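Local coordinates for protein mevalonate 3-kinase (Thermoplasma acidophilum, PDB 4RKS) that phosphorylates (R)-mevalonate with ATP to yield mevalonate 3-phosphate, a step of the alternative isoprenoid pathway found in extreme acidophiles of the Thermoplasmatales, at residues V45-L50 with P206-H211; D153-S158 with F177-E182; Y30-V35 with S126-A131. All blocks are in the same frame, centred on the assembly; numbering follows the deposited sequence.

Contact 1 of 3, residues V45-L50 with P206-H211; sequences VTRTPL and PSDVIH. With MEV ((R)-mevalonate), chain C.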
ATOM      1  N   VAL A  45     -18.121   3.619   2.136  1.00 37.56           N
ATOM      2  CA  VAL A  45     -18.232   3.638   0.683  1.00 41.90           C
ATOM      3  C   VAL A  45     -17.056   4.366   0.022  1.00 39.46           C
ATOM      4  O   VAL A  45     -16.324   3.772  -0.766  1.00 44.38           O
ATOM      5  CB  VAL A  45     -19.539   4.294   0.229  1.00 44.88           C
ATOM      6  CG1 VAL A  45     -19.683   4.170  -1.283  1.00 47.39           C
ATOM      7  CG2 VAL A  45     -20.740   3.649   0.940  1.00 43.46           C
ATOM      8  N   THR A  46     -16.881   5.645   0.350  1.00 31.37           N
ATOM      9  CA  THR A  46     -15.824   6.469  -0.224  1.00 37.00           C
ATOM     10  C   THR A  46     -14.447   6.132   0.344  1.00 27.03           C
ATOM     11  O   THR A  46     -13.421   6.342  -0.311  1.00 27.88           O
ATOM     12  CB  THR A  46     -16.099   7.953   0.021  1.00 41.24           C
ATOM     13  OG1 THR A  46     -15.960   8.233   1.421  1.00 48.57           O
ATOM     14  CG2 THR A  46     -17.500   8.291  -0.416  1.00 41.60           C
ATOM     15  N   ARG A  47     -14.448   5.647   1.581  1.00 30.60           N
ATOM     16  CA  ARG A  47     -13.260   5.157   2.279  1.00 30.32           C
ATOM     17  C   ARG A  47     -12.152   6.193   2.427  1.00 28.47           C
ATOM     18  O   ARG A  47     -10.975   5.840   2.441  1.00 28.23           O
ATOM     19  CB  ARG A  47     -12.718   3.903   1.586  1.00 31.19           C
ATOM     20  CG  ARG A  47     -13.762   2.805   1.387  1.00 33.69           C
ATOM     21  CD  ARG A  47     -13.097   1.444   1.312  1.00 42.61           C
ATOM     22  NE  ARG A  47     -12.578   1.053   2.620  1.00 52.14           N
ATOM     23  CZ  ARG A  47     -12.114  -0.156   2.921  1.00 53.99           C
ATOM     24  NH1 ARG A  47     -12.086  -1.115   2.002  1.00 63.05           N
ATOM     25  NH2 ARG A  47     -11.674  -0.408   4.142  1.00 46.02           N
ATOM     26  N   THR A  48     -12.526   7.461   2.578  1.00 29.37           N
ATOM     27  CA  THR A  48     -11.551   8.514   2.880  1.00 29.26           C
ATOM     28  C   THR A  48     -10.822   8.267   4.217  1.00 26.89           C
ATOM     29  O   THR A  48     -11.462   8.020   5.231  1.00 30.33           O
ATOM     30  CB  THR A  48     -12.238   9.892   2.920  1.00 30.01           C
ATOM     31  OG1 THR A  48     -12.971  10.081   1.707  1.00 29.49           O
ATOM     32  CG2 THR A  48     -11.219  11.029   3.076  1.00 27.69           C
ATOM     33  N   PRO A  49      -9.476   8.323   4.213  1.00 27.53           N
ATOM     34  CA  PRO A  49      -8.683   8.171   5.444  1.00 28.44           C
ATOM     35  C   PRO A  49      -9.046   9.219   6.505  1.00 26.62           C
ATOM     36  O   PRO A  49      -9.134  10.398   6.169  1.00 21.35           O
ATOM     37  CB  PRO A  49      -7.242   8.384   4.965  1.00 29.42           C
ATOM     38  CG  PRO A  49      -7.270   8.043   3.519  1.00 32.23           C
ATOM     39  CD  PRO A  49      -8.619   8.483   3.023  1.00 27.27           C
ATOM     40  N   LEU A  50      -9.242   8.806   7.753  1.00 27.62           N
ATOM     41  CA  LEU A  50      -9.602   9.763   8.802  1.00 30.55           C
ATOM     42  C   LEU A  50      -8.465  10.715   9.143  1.00 31.68           C
ATOM     43  O   LEU A  50      -8.693  11.799   9.675  1.00 31.53           O
ATOM     44  CB  LEU A  50     -10.050   9.032  10.065  1.00 29.83           C
ATOM     45  CG  LEU A  50     -11.515   8.613  10.083  1.00 31.52           C
ATOM     46  CD1 LEU A  50     -11.856   7.920  11.387  1.00 31.27           C
ATOM     47  CD2 LEU A  50     -12.425   9.818   9.856  1.00 34.70           C
ATOM     48  N   PRO A 206      -8.300  -8.790   9.739  1.00 45.13           N
ATOM     49  CA  PRO A 206      -8.705  -8.042   8.537  1.00 43.41           C
ATOM     50  C   PRO A 206      -8.489  -6.547   8.724  1.00 39.68           C
ATOM     51  O   PRO A 206      -8.575  -6.070   9.854  1.00 41.24           O
ATOM     52  CB  PRO A 206     -10.199  -8.359   8.408  1.00 46.30           C
ATOM     53  CG  PRO A 206     -10.373  -9.667   9.082  1.00 43.84           C
ATOM     54  CD  PRO A 206      -9.350  -9.716  10.200  1.00 45.65           C
ATOM     55  N   SER A 207      -8.205  -5.821   7.649  1.00 41.31           N
ATOM     56  CA  SER A 207      -8.017  -4.380   7.752  1.00 43.42           C
ATOM     57  C   SER A 207      -9.279  -3.690   8.261  1.00 36.50           C
ATOM     58  O   SER A 207      -9.212  -2.705   9.000  1.00 37.56           O
ATOM     59  CB  SER A 207      -7.595  -3.799   6.404  1.00 49.19           C
ATOM     60  OG  SER A 207      -6.295  -4.246   6.060  1.00 56.91           O
ATOM     61  N   ASP A 208     -10.437  -4.221   7.894  1.00 34.60           N
ATOM     62  CA  ASP A 208     -11.695  -3.615   8.317  1.00 36.10           C
ATOM     63  C   ASP A 208     -11.881  -3.637   9.836  1.00 36.44           C
ATOM     64  O   ASP A 208     -12.457  -2.708  10.408  1.00 36.63           O
ATOM     65  CB  ASP A 208     -12.863  -4.304   7.624  1.00 47.44           C
ATOM     66  CG  ASP A 208     -13.092  -3.768   6.223  1.00 55.77           C
ATOM     67  OD1 ASP A 208     -12.675  -2.611   5.955  1.00 50.84           O
ATOM     68  OD2 ASP A 208     -13.686  -4.497   5.399  1.00 59.58           O
ATOM     69  N   VAL A 209     -11.385  -4.689  10.478  1.00 31.79           N
ATOM     70  CA  VAL A 209     -11.376  -4.788  11.933  1.00 35.08           C
ATOM     71  C   VAL A 209     -10.439  -3.750  12.539  1.00 34.79           C
ATOM     72  O   VAL A 209     -10.744  -3.153  13.572  1.00 36.88           O
ATOM     73  CB  VAL A 209     -10.947  -6.190  12.398  1.00 38.79           C
ATOM     74  CG1 VAL A 209     -10.943  -6.273  13.915  1.00 40.16           C
ATOM     75  CG2 VAL A 209     -11.864  -7.245  11.798  1.00 41.30           C
ATOM     76  N   ILE A 210      -9.298  -3.537  11.884  1.00 38.88           N
ATOM     77  CA  ILE A 210      -8.338  -2.532  12.329  1.00 32.94           C
ATOM     78  C   ILE A 210      -8.989  -1.144  12.298  1.00 30.56           C
ATOM     79  O   ILE A 210      -9.049  -0.454  13.316  1.00 26.77           O
ATOM     80  CB  ILE A 210      -7.052  -2.550  11.464  1.00 30.20           C
ATOM     81  CG1 ILE A 210      -6.283  -3.864  11.681  1.00 27.57           C
ATOM     82  CG2 ILE A 210      -6.175  -1.345  11.795  1.00 31.28           C
ATOM     83  CD1 ILE A 210      -5.092  -4.094  10.726  1.00 30.45           C
ATOM     84  N   HIS A 211      -9.488  -0.747  11.132  1.00 27.46           N
ATOM     85  CA  HIS A 211     -10.201   0.520  10.986  1.00 27.01           C
ATOM     86  C   HIS A 211     -11.381   0.648  11.959  1.00 25.79           C
ATOM     87  O   HIS A 211     -11.555   1.676  12.617  1.00 27.30           O
ATOM     88  CB  HIS A 211     -10.693   0.680   9.540  1.00 25.07           C
ATOM     89  CG  HIS A 211      -9.590   0.863   8.547  1.00 26.74           C
ATOM     90  ND1 HIS A 211      -8.478   1.634   8.806  1.00 32.99           N
ATOM     91  CD2 HIS A 211      -9.420   0.363   7.300  1.00 32.88           C
ATOM     92  CE1 HIS A 211      -7.673   1.608   7.758  1.00 39.35           C
ATOM     93  NE2 HIS A 211      -8.222   0.843   6.830  1.00 33.67           N
TER
HETATM   94  C8  MEV C 401      -3.910   0.682   5.424  1.00 46.73           C
HETATM   95  O8  MEV C 401      -5.221   0.841   4.918  1.00 54.93           O
HETATM   96  C2  MEV C 401      -4.003  -0.078   6.729  1.00 31.79           C
HETATM   97  C3  MEV C 401      -2.717  -0.662   7.290  1.00 31.76           C
HETATM   98  O7  MEV C 401      -1.987  -1.387   6.333  1.00 36.31           O
HETATM   99  C4  MEV C 401      -1.822   0.430   7.853  1.00 31.33           C
HETATM  100  C5  MEV C 401      -0.960   1.109   6.805  1.00 28.97           C
HETATM  101  O3  MEV C 401      -0.303   0.440   5.952  1.00 27.62           O
HETATM  102  O4  MEV C 401      -0.919   2.362   6.769  1.00 31.08           O
HETATM  103  C6  MEV C 401      -3.119  -1.607   8.400  1.00 31.12           C
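Arg47, in an irregular loop where its backbone takes up left-handed helical angles, faces the first turn of helix 207-214, from which the side chains of Asp208 and His211 meet it. The arginine side chain is bent at its third torsion (chi3 71°), and this bend helps bring the guanidinium across the gap. Its NH2 then meets Asp208 OD1 in a salt bridge of 3.0 Å. The guanidinium and carboxylate planes stand 39° apart, and a single nitrogen makes the link. The same NH2 also pairs with Glu159, a substrate-binding residue. A long, cationic side chain suits this place because it can bridge two acids carried by separate parts of the fold. The contact joins the N-terminal portion of this GHMP kinase to its C-terminal portion, beside the mevalonate pocket. His211 belongs to that pocket. Its ring is nearly upright to the guanidinium, the planes 84° apart, with His211 CD2 4.0 Å from Arg47 NH2. Both ring nitrogens are engaged, ND1 with the amide of Gly40 and NE2 with Glu159. At the ring edge, in plane, mevalonate O8 comes within 3.6 Å of NE2. A leucine in place of His211 would probably leave Glu159 and the Gly40 amide without their imidazole partner. The preceding residue, Ile210, sets its CD1 3.9 Å from mevalonate C6, an apolar surface for the substrate methyl.

Contact 2 of 3, residues D153-S158 with F177-E182; sequences DLRAVS and FHAYTE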
ATOM      1  N   ASP A 153     -11.574   8.606  -6.468  1.00 25.96           N
ATOM      2  CA  ASP A 153     -12.455   7.511  -6.867  1.00 24.99           C
ATOM      3  C   ASP A 153     -11.871   6.124  -6.564  1.00 27.22           C
ATOM      4  O   ASP A 153     -12.618   5.185  -6.269  1.00 26.17           O
ATOM      5  CB  ASP A 153     -12.788   7.604  -8.362  1.00 20.17           C
ATOM      6  CG  ASP A 153     -13.487   8.921  -8.732  1.00 31.12           C
ATOM      7  OD1 ASP A 153     -14.433   9.317  -8.021  1.00 30.28           O
ATOM      8  OD2 ASP A 153     -13.076   9.564  -9.727  1.00 32.90           O
ATOM      9  N   LEU A 154     -10.545   5.994  -6.621  1.00 23.57           N
ATOM     10  CA  LEU A 154      -9.916   4.694  -6.413  1.00 23.47           C
ATOM     11  C   LEU A 154      -9.975   4.218  -4.961  1.00 24.95           C
ATOM     12  O   LEU A 154      -9.790   3.034  -4.697  1.00 26.71           O
ATOM     13  CB  LEU A 154      -8.451   4.713  -6.854  1.00 19.47           C
ATOM     14  CG  LEU A 154      -8.145   5.053  -8.312  1.00 28.13           C
ATOM     15  CD1 LEU A 154      -6.630   5.034  -8.524  1.00 18.83           C
ATOM     16  CD2 LEU A 154      -8.864   4.121  -9.287  1.00 26.91           C
ATOM     17  N   ARG A 155     -10.201   5.128  -4.020  1.00 24.34           N
ATOM     18  CA  ARG A 155     -10.125   4.743  -2.607  1.00 30.72           C
ATOM     19  C   ARG A 155     -11.262   3.815  -2.200  1.00 31.78           C
ATOM     20  O   ARG A 155     -11.140   3.072  -1.220  1.00 31.88           O
ATOM     21  CB  ARG A 155     -10.089   5.986  -1.705  1.00 26.60           C
ATOM     22  CG  ARG A 155      -8.751   6.702  -1.771  1.00 23.84           C
ATOM     23  CD  ARG A 155      -8.547   7.747  -0.666  1.00 27.70           C
ATOM     24  NE  ARG A 155      -7.491   8.671  -1.063  1.00 28.04           N
ATOM     25  CZ  ARG A 155      -7.737   9.840  -1.633  1.00 27.06           C
ATOM     26  NH1 ARG A 155      -8.993  10.223  -1.808  1.00 31.83           N
ATOM     27  NH2 ARG A 155      -6.748  10.630  -2.006  1.00 26.85           N
ATOM     28  N   ALA A 156     -12.345   3.830  -2.976  1.00 29.95           N
ATOM     29  CA  ALA A 156     -13.470   2.941  -2.740  1.00 35.24           C
ATOM     30  C   ALA A 156     -13.036   1.501  -2.945  1.00 35.62           C
ATOM     31  O   ALA A 156     -13.591   0.581  -2.358  1.00 32.44           O
ATOM     32  CB  ALA A 156     -14.640   3.288  -3.665  1.00 35.78           C
ATOM     33  N   VAL A 157     -12.033   1.318  -3.793  1.00 32.22           N
ATOM     34  CA  VAL A 157     -11.469   0.016  -4.029  1.00 31.00           C
ATOM     35  C   VAL A 157     -10.447  -0.310  -2.932  1.00 38.21           C
ATOM     36  O   VAL A 157     -10.446  -1.407  -2.388  1.00 38.83           O
ATOM     37  CB  VAL A 157     -10.825  -0.046  -5.422  1.00 29.88           C
ATOM     38  CG1 VAL A 157     -10.171  -1.400  -5.655  1.00 27.49           C
ATOM     39  CG2 VAL A 157     -11.893   0.237  -6.483  1.00 31.51           C
ATOM     40  N   SER A 158      -9.599   0.656  -2.595  1.00 35.27           N
ATOM     41  CA  SER A 158      -8.638   0.490  -1.510  1.00 36.88           C
ATOM     42  C   SER A 158      -8.178   1.851  -1.009  1.00 35.76           C
ATOM     43  O   SER A 158      -7.740   2.681  -1.796  1.00 37.60           O
ATOM     44  CB  SER A 158      -7.438  -0.342  -1.968  1.00 39.56           C
ATOM     45  OG  SER A 158      -6.431  -0.369  -0.976  1.00 45.84           O
ATOM     46  N   PHE A 177     -12.147  14.520   5.309  1.00 24.69           N
ATOM     47  CA  PHE A 177     -13.107  14.950   4.291  1.00 27.61           C
ATOM     48  C   PHE A 177     -12.451  15.026   2.926  1.00 29.46           C
ATOM     49  O   PHE A 177     -13.021  14.602   1.927  1.00 31.52           O
ATOM     50  CB  PHE A 177     -13.700  16.318   4.641  1.00 32.11           C
ATOM     51  CG  PHE A 177     -14.299  16.389   6.013  1.00 35.51           C
ATOM     52  CD1 PHE A 177     -15.569  15.878   6.256  1.00 39.07           C
ATOM     53  CD2 PHE A 177     -13.598  16.970   7.060  1.00 37.02           C
ATOM     54  CE1 PHE A 177     -16.125  15.938   7.518  1.00 41.36           C
ATOM     55  CE2 PHE A 177     -14.148  17.035   8.333  1.00 42.57           C
ATOM     56  CZ  PHE A 177     -15.415  16.520   8.561  1.00 41.23           C
ATOM     57  N   HIS A 178     -11.251  15.596   2.900  1.00 27.94           N
ATOM     58  CA  HIS A 178     -10.464  15.723   1.690  1.00 29.77           C
ATOM     59  C   HIS A 178      -9.086  15.128   1.917  1.00 32.08           C
ATOM     60  O   HIS A 178      -8.460  15.382   2.943  1.00 28.02           O
ATOM     61  CB  HIS A 178     -10.364  17.188   1.270  1.00 31.16           C
ATOM     62  CG  HIS A 178     -11.700  17.821   1.014  1.00 40.12           C
ATOM     63  ND1 HIS A 178     -12.339  18.617   1.941  1.00 45.96           N
ATOM     64  CD2 HIS A 178     -12.534  17.744  -0.051  1.00 42.91           C
ATOM     65  CE1 HIS A 178     -13.499  19.017   1.452  1.00 42.68           C
ATOM     66  NE2 HIS A 178     -13.642  18.500   0.245  1.00 43.39           N
ATOM     67  N   ALA A 179      -8.625  14.329   0.959  1.00 19.02           N
ATOM     68  CA  ALA A 179      -7.311  13.693   1.056  1.00 21.61           C
ATOM     69  C   ALA A 179      -6.504  13.949  -0.212  1.00 24.89           C
ATOM     70  O   ALA A 179      -7.050  14.008  -1.335  1.00 21.05           O
ATOM     71  CB  ALA A 179      -7.447  12.194   1.317  1.00 20.37           C
ATOM     72  N   TYR A 180      -5.198  14.105  -0.034  1.00 18.60           N
ATOM     73  CA  TYR A 180      -4.327  14.432  -1.149  1.00 18.16           C
ATOM     74  C   TYR A 180      -2.941  13.776  -1.007  1.00 22.72           C
ATOM     75  O   TYR A 180      -2.253  13.968  -0.005  1.00 21.85           O
ATOM     76  CB  TYR A 180      -4.205  15.961  -1.271  1.00 29.65           C
ATOM     77  CG  TYR A 180      -3.401  16.412  -2.470  1.00 28.99           C
ATOM     78  CD1 TYR A 180      -2.021  16.570  -2.386  1.00 28.94           C
ATOM     79  CD2 TYR A 180      -4.020  16.660  -3.693  1.00 26.15           C
ATOM     80  CE1 TYR A 180      -1.274  16.971  -3.490  1.00 33.06           C
ATOM     81  CE2 TYR A 180      -3.285  17.066  -4.802  1.00 25.51           C
ATOM     82  CZ  TYR A 180      -1.915  17.217  -4.696  1.00 33.40           C
ATOM     83  OH  TYR A 180      -1.180  17.617  -5.791  1.00 32.70           O
ATOM     84  N   THR A 181      -2.535  13.001  -2.018  1.00 22.67           N
ATOM     85  CA  THR A 181      -1.273  12.251  -1.960  1.00 18.99           C
ATOM     86  C   THR A 181      -0.162  13.001  -2.703  1.00 22.11           C
ATOM     87  O   THR A 181      -0.326  13.408  -3.848  1.00 23.50           O
ATOM     88  CB  THR A 181      -1.410  10.839  -2.549  1.00 24.62           C
ATOM     89  OG1 THR A 181      -2.316  10.068  -1.751  1.00 26.26           O
ATOM     90  CG2 THR A 181      -0.042  10.128  -2.597  1.00 19.18           C
ATOM     91  N   GLU A 182       0.967  13.167  -2.030  1.00 20.19           N
ATOM     92  CA  GLU A 182       2.104  13.904  -2.563  1.00 24.95           C
ATOM     93  C   GLU A 182       3.345  13.000  -2.624  1.00 23.24           C
ATOM     94  O   GLU A 182       3.630  12.274  -1.669  1.00 21.72           O
ATOM     95  CB  GLU A 182       2.374  15.142  -1.678  1.00 25.79           C
ATOM     96  CG  GLU A 182       3.734  15.798  -1.871  1.00 29.70           C
ATOM     97  CD  GLU A 182       4.013  16.954  -0.897  1.00 32.66           C
ATOM     98  OE1 GLU A 182       3.346  17.068   0.164  1.00 27.33           O
ATOM     99  OE2 GLU A 182       4.927  17.748  -1.201  1.00 36.48           O
TER
HETATM  100  O   HOH W   1      -6.608  13.104  -3.954  1.00 27.82           O
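Arg155 NH2 is gripped by two partners: it forms a salt bridge with Glu151 and donates to a bound water at 3.2 Å from its nitrogen. The water lies 2.8 Å from Ala179 O, to which it can donate, though other acceptors compete for its protons. It sits at the edge of the guanidinium, in its plane, where the N-H groups can reach it. Ala179 CB approaches differently, over the centre of one guanidinium face and 3.8 Å from CZ. A methyl fits there because the flat face of the group offers no N-H and accepts apolar packing. The arginine chain runs extended from CG to NE, and this spans the wide gap between the backbones, whose nearest CA atoms, those of Arg155 and Ala179, are 10.1 Å apart. The segment 153-158 continues from helix 147-154; Leu154 O accepts from both Val157 N and Ser158 N. Across the contact, strand 179-185 pairs antiparallel with strand 169-174. Ala179 and Thr181 direct their side chains toward the arginine, whereas Tyr180, pointing away as strand alternation requires, stacks on His148. Thr181 OG1 bonds to Thr172 and also to Glu151. With NH1 held by Asn152 as well, the buried guanidinium is fixed in rotation, and its charge is probably balanced chiefly by Glu151, the methyl packing on its face while the water takes an N-H at its edge.

Contact 3 of 3, residues Y30-V35 with S126-A131; sequences YPTIGV and SSDAGA. With MEV ((R)-mevalonate), chain C.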
ATOM      1  N   TYR A  30       2.328  -1.753  -8.047  1.00 20.20           N
ATOM      2  CA  TYR A  30       3.091  -2.460  -7.016  1.00 21.76           C
ATOM      3  C   TYR A  30       2.461  -2.275  -5.644  1.00 22.46           C
ATOM      4  O   TYR A  30       1.907  -1.212  -5.364  1.00 23.75           O
ATOM      5  CB  TYR A  30       4.559  -1.967  -7.028  1.00 17.57           C
ATOM      6  CG  TYR A  30       5.134  -2.166  -8.398  1.00 19.86           C
ATOM      7  CD1 TYR A  30       5.478  -3.442  -8.832  1.00 19.63           C
ATOM      8  CD2 TYR A  30       5.248  -1.110  -9.291  1.00 18.12           C
ATOM      9  CE1 TYR A  30       5.962  -3.652 -10.095  1.00 17.47           C
ATOM     10  CE2 TYR A  30       5.727  -1.309 -10.577  1.00 22.90           C
ATOM     11  CZ  TYR A  30       6.081  -2.592 -10.966  1.00 27.49           C
ATOM     12  OH  TYR A  30       6.550  -2.828 -12.227  1.00 26.52           O
ATOM     13  N   PRO A  31       2.557  -3.306  -4.784  1.00 19.23           N
ATOM     14  CA  PRO A  31       1.995  -3.238  -3.433  1.00 16.80           C
ATOM     15  C   PRO A  31       2.725  -2.234  -2.554  1.00 18.33           C
ATOM     16  O   PRO A  31       3.759  -1.665  -2.917  1.00 20.18           O
ATOM     17  CB  PRO A  31       2.165  -4.673  -2.907  1.00 19.63           C
ATOM     18  CG  PRO A  31       3.395  -5.166  -3.625  1.00 23.91           C
ATOM     19  CD  PRO A  31       3.302  -4.562  -5.012  1.00 23.31           C
ATOM     20  N   THR A  32       2.155  -1.970  -1.386  1.00 19.64           N
ATOM     21  CA  THR A  32       2.665  -0.889  -0.570  1.00 17.22           C
ATOM     22  C   THR A  32       2.857  -1.303   0.891  1.00 25.70           C
ATOM     23  O   THR A  32       2.295  -2.306   1.354  1.00 26.34           O
ATOM     24  CB  THR A  32       1.726   0.347  -0.635  1.00 27.32           C
ATOM     25  OG1 THR A  32       0.479   0.033  -0.022  1.00 26.77           O
ATOM     26  CG2 THR A  32       1.466   0.743  -2.079  1.00 25.01           C
ATOM     27  N   ILE A  33       3.689  -0.528   1.581  1.00 18.38           N
ATOM     28  CA  ILE A  33       3.939  -0.654   3.018  1.00 20.93           C
ATOM     29  C   ILE A  33       3.725   0.707   3.669  1.00 23.51           C
ATOM     30  O   ILE A  33       4.287   1.712   3.215  1.00 21.77           O
ATOM     31  CB  ILE A  33       5.382  -1.136   3.305  1.00 25.60           C
ATOM     32  CG1 ILE A  33       5.585  -2.563   2.798  1.00 32.35           C
ATOM     33  CG2 ILE A  33       5.703  -1.043   4.808  1.00 23.78           C
ATOM     34  CD1 ILE A  33       7.053  -2.966   2.633  1.00 29.69           C
ATOM     35  N   GLY A  34       2.912   0.755   4.718  1.00 21.04           N
ATOM     36  CA  GLY A  34       2.736   1.988   5.470  1.00 19.77           C
ATOM     37  C   GLY A  34       3.998   2.436   6.209  1.00 20.54           C
ATOM     38  O   GLY A  34       4.737   1.619   6.745  1.00 20.64           O
ATOM     39  N   VAL A  35       4.241   3.742   6.236  1.00 22.03           N
ATOM     40  CA  VAL A  35       5.367   4.333   6.971  1.00 19.43           C
ATOM     41  C   VAL A  35       4.864   5.200   8.139  1.00 21.06           C
ATOM     42  O   VAL A  35       5.419   5.173   9.248  1.00 25.51           O
ATOM     43  CB  VAL A  35       6.275   5.162   6.015  1.00 31.38           C
ATOM     44  CG1 VAL A  35       7.185   6.105   6.789  1.00 26.35           C
ATOM     45  CG2 VAL A  35       7.097   4.226   5.123  1.00 27.62           C
ATOM     46  N   SER A 126      -8.572  -7.889  -4.338  1.00 45.43           N
ATOM     47  CA  SER A 126      -8.382  -6.437  -4.303  1.00 39.37           C
ATOM     48  C   SER A 126      -7.214  -6.039  -3.409  1.00 42.42           C
ATOM     49  O   SER A 126      -6.955  -6.702  -2.403  1.00 41.10           O
ATOM     50  CB  SER A 126      -9.653  -5.746  -3.813  1.00 43.31           C
ATOM     51  OG  SER A 126     -10.354  -5.169  -4.890  1.00 48.32           O
ATOM     52  N   SER A 127      -6.526  -4.955  -3.778  1.00 45.75           N
ATOM     53  CA  SER A 127      -5.407  -4.414  -2.997  1.00 36.39           C
ATOM     54  C   SER A 127      -5.143  -2.968  -3.404  1.00 34.17           C
ATOM     55  O   SER A 127      -5.777  -2.463  -4.336  1.00 36.81           O
ATOM     56  CB  SER A 127      -4.144  -5.254  -3.203  1.00 26.79           C
ATOM     57  OG  SER A 127      -3.659  -5.123  -4.533  1.00 30.20           O
ATOM     58  N   ASP A 128      -4.206  -2.313  -2.724  1.00 32.11           N
ATOM     59  CA  ASP A 128      -3.740  -0.983  -3.140  1.00 30.53           C
ATOM     60  C   ASP A 128      -3.232  -0.990  -4.584  1.00 23.95           C
ATOM     61  O   ASP A 128      -3.581  -0.111  -5.371  1.00 24.64           O
ATOM     62  CB  ASP A 128      -2.624  -0.472  -2.220  1.00 38.80           C
ATOM     63  CG  ASP A 128      -3.138   0.019  -0.871  1.00 56.60           C
ATOM     64  OD1 ASP A 128      -4.351   0.313  -0.746  1.00 65.50           O
ATOM     65  OD2 ASP A 128      -2.315   0.132   0.064  1.00 55.98           O
ATOM     66  N   ALA A 129      -2.391  -1.969  -4.913  1.00 23.74           N
ATOM     67  CA  ALA A 129      -1.863  -2.136  -6.267  1.00 27.33           C
ATOM     68  C   ALA A 129      -2.980  -2.368  -7.287  1.00 26.61           C
ATOM     69  O   ALA A 129      -2.915  -1.878  -8.412  1.00 30.85           O
ATOM     70  CB  ALA A 129      -0.854  -3.308  -6.315  1.00 21.15           C
ATOM     71  N   GLY A 130      -3.995  -3.129  -6.902  1.00 30.65           N
ATOM     72  CA  GLY A 130      -5.106  -3.387  -7.796  1.00 26.32           C
ATOM     73  C   GLY A 130      -5.831  -2.088  -8.099  1.00 26.94           C
ATOM     74  O   GLY A 130      -6.129  -1.785  -9.259  1.00 20.93           O
ATOM     75  N   ALA A 131      -6.099  -1.317  -7.046  1.00 22.12           N
ATOM     76  CA  ALA A 131      -6.776  -0.037  -7.177  1.00 23.46           C
ATOM     77  C   ALA A 131      -5.978   0.919  -8.059  1.00 26.74           C
ATOM     78  O   ALA A 131      -6.503   1.463  -9.024  1.00 23.07           O
ATOM     79  CB  ALA A 131      -7.005   0.585  -5.805  1.00 27.74           C
TER
HETATM   80  C8  MEV C 401      -3.910   0.682   5.424  1.00 46.73           C
HETATM   81  O8  MEV C 401      -5.221   0.841   4.918  1.00 54.93           O
HETATM   82  C2  MEV C 401      -4.003  -0.078   6.729  1.00 31.79           C
HETATM   83  C3  MEV C 401      -2.717  -0.662   7.290  1.00 31.76           C
HETATM   84  O7  MEV C 401      -1.987  -1.387   6.333  1.00 36.31           O
HETATM   85  C4  MEV C 401      -1.822   0.430   7.853  1.00 31.33           C
HETATM   86  C5  MEV C 401      -0.960   1.109   6.805  1.00 28.97           C
HETATM   87  O3  MEV C 401      -0.303   0.440   5.952  1.00 27.62           O
HETATM   88  O4  MEV C 401      -0.919   2.362   6.769  1.00 31.08           O
HETATM   89  C6  MEV C 401      -3.119  -1.607   8.400  1.00 31.12           C
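The helix that brings Asp128 and Ala129 against Tyr30, Pro31 and Thr32 is entered through Ser126 and Ser127, both of them ATP-binding residues. They close the glycine- and serine-rich loop that GHMP kinases use to hold the nucleotide phosphates. Ser127 is the N-cap: its OG accepts from Gly130 N at 3.1 Å, with an N-H...O angle of 154°, and its carbonyl oxygen receives Ala131 N. A serine suits the position because its short hydroxyl can fold back onto a first-turn amide that has no earlier helix carbonyl to bond to. Asp128 follows, with CG anti to its carbonyl carbon (chi1 -76°), a setting that places the carboxylate beside Thr32. There OD2 lies 2.8 Å from Thr32 OG1, the two side chains crossing at about a right angle, while OD1 receives a weak bond from Ser160 N. Ala129 comes next and packs its methyl on the backbone: CB is 3.5 Å from Tyr30 C and 3.7 Å from Pro31 N. With so small a side chain the helix can close on the strand until the CA atoms of Pro31 and Ala129 are 4.9 Å apart. Farther along the strand, Gly34 CA meets mevalonate O3 at 3.4 Å, where a beta carbon would run into the substrate carboxylate. Ala131, two residues on from Ala129, touches Ala161. The start of helix 128-141 packs on strand 24-34, which pairs antiparallel with strand 53-59; helix 161-166 packs against both, its Ser164 bonding to Tyr30 O and touching Thr32 and Ala129.

Overall arrangement
All three contacts are partly buried, but contact 3 is the central one, about 3 Å from the centre of the chain and with none of its touching residues exposed; contacts 1 and 2, centred 13 and 12 Å out, each have one. Their chemistry follows their places: methyl-to-backbone packing beside a close threonine–aspartate pair in contact 3, and long arginines spanning wide gaps in the other two. Contact 1 joins the two family regions through paired charges, while contacts 2 and 3 stay within the N-terminal one. Contacts 1 and 2 touch where Arg47 CB packs on Arg155 O, 3.3 Å apart. Contacts 2 and 3 meet through successive helices. Contacts 1 and 3, not touching each other, both reach the bound mevalonate.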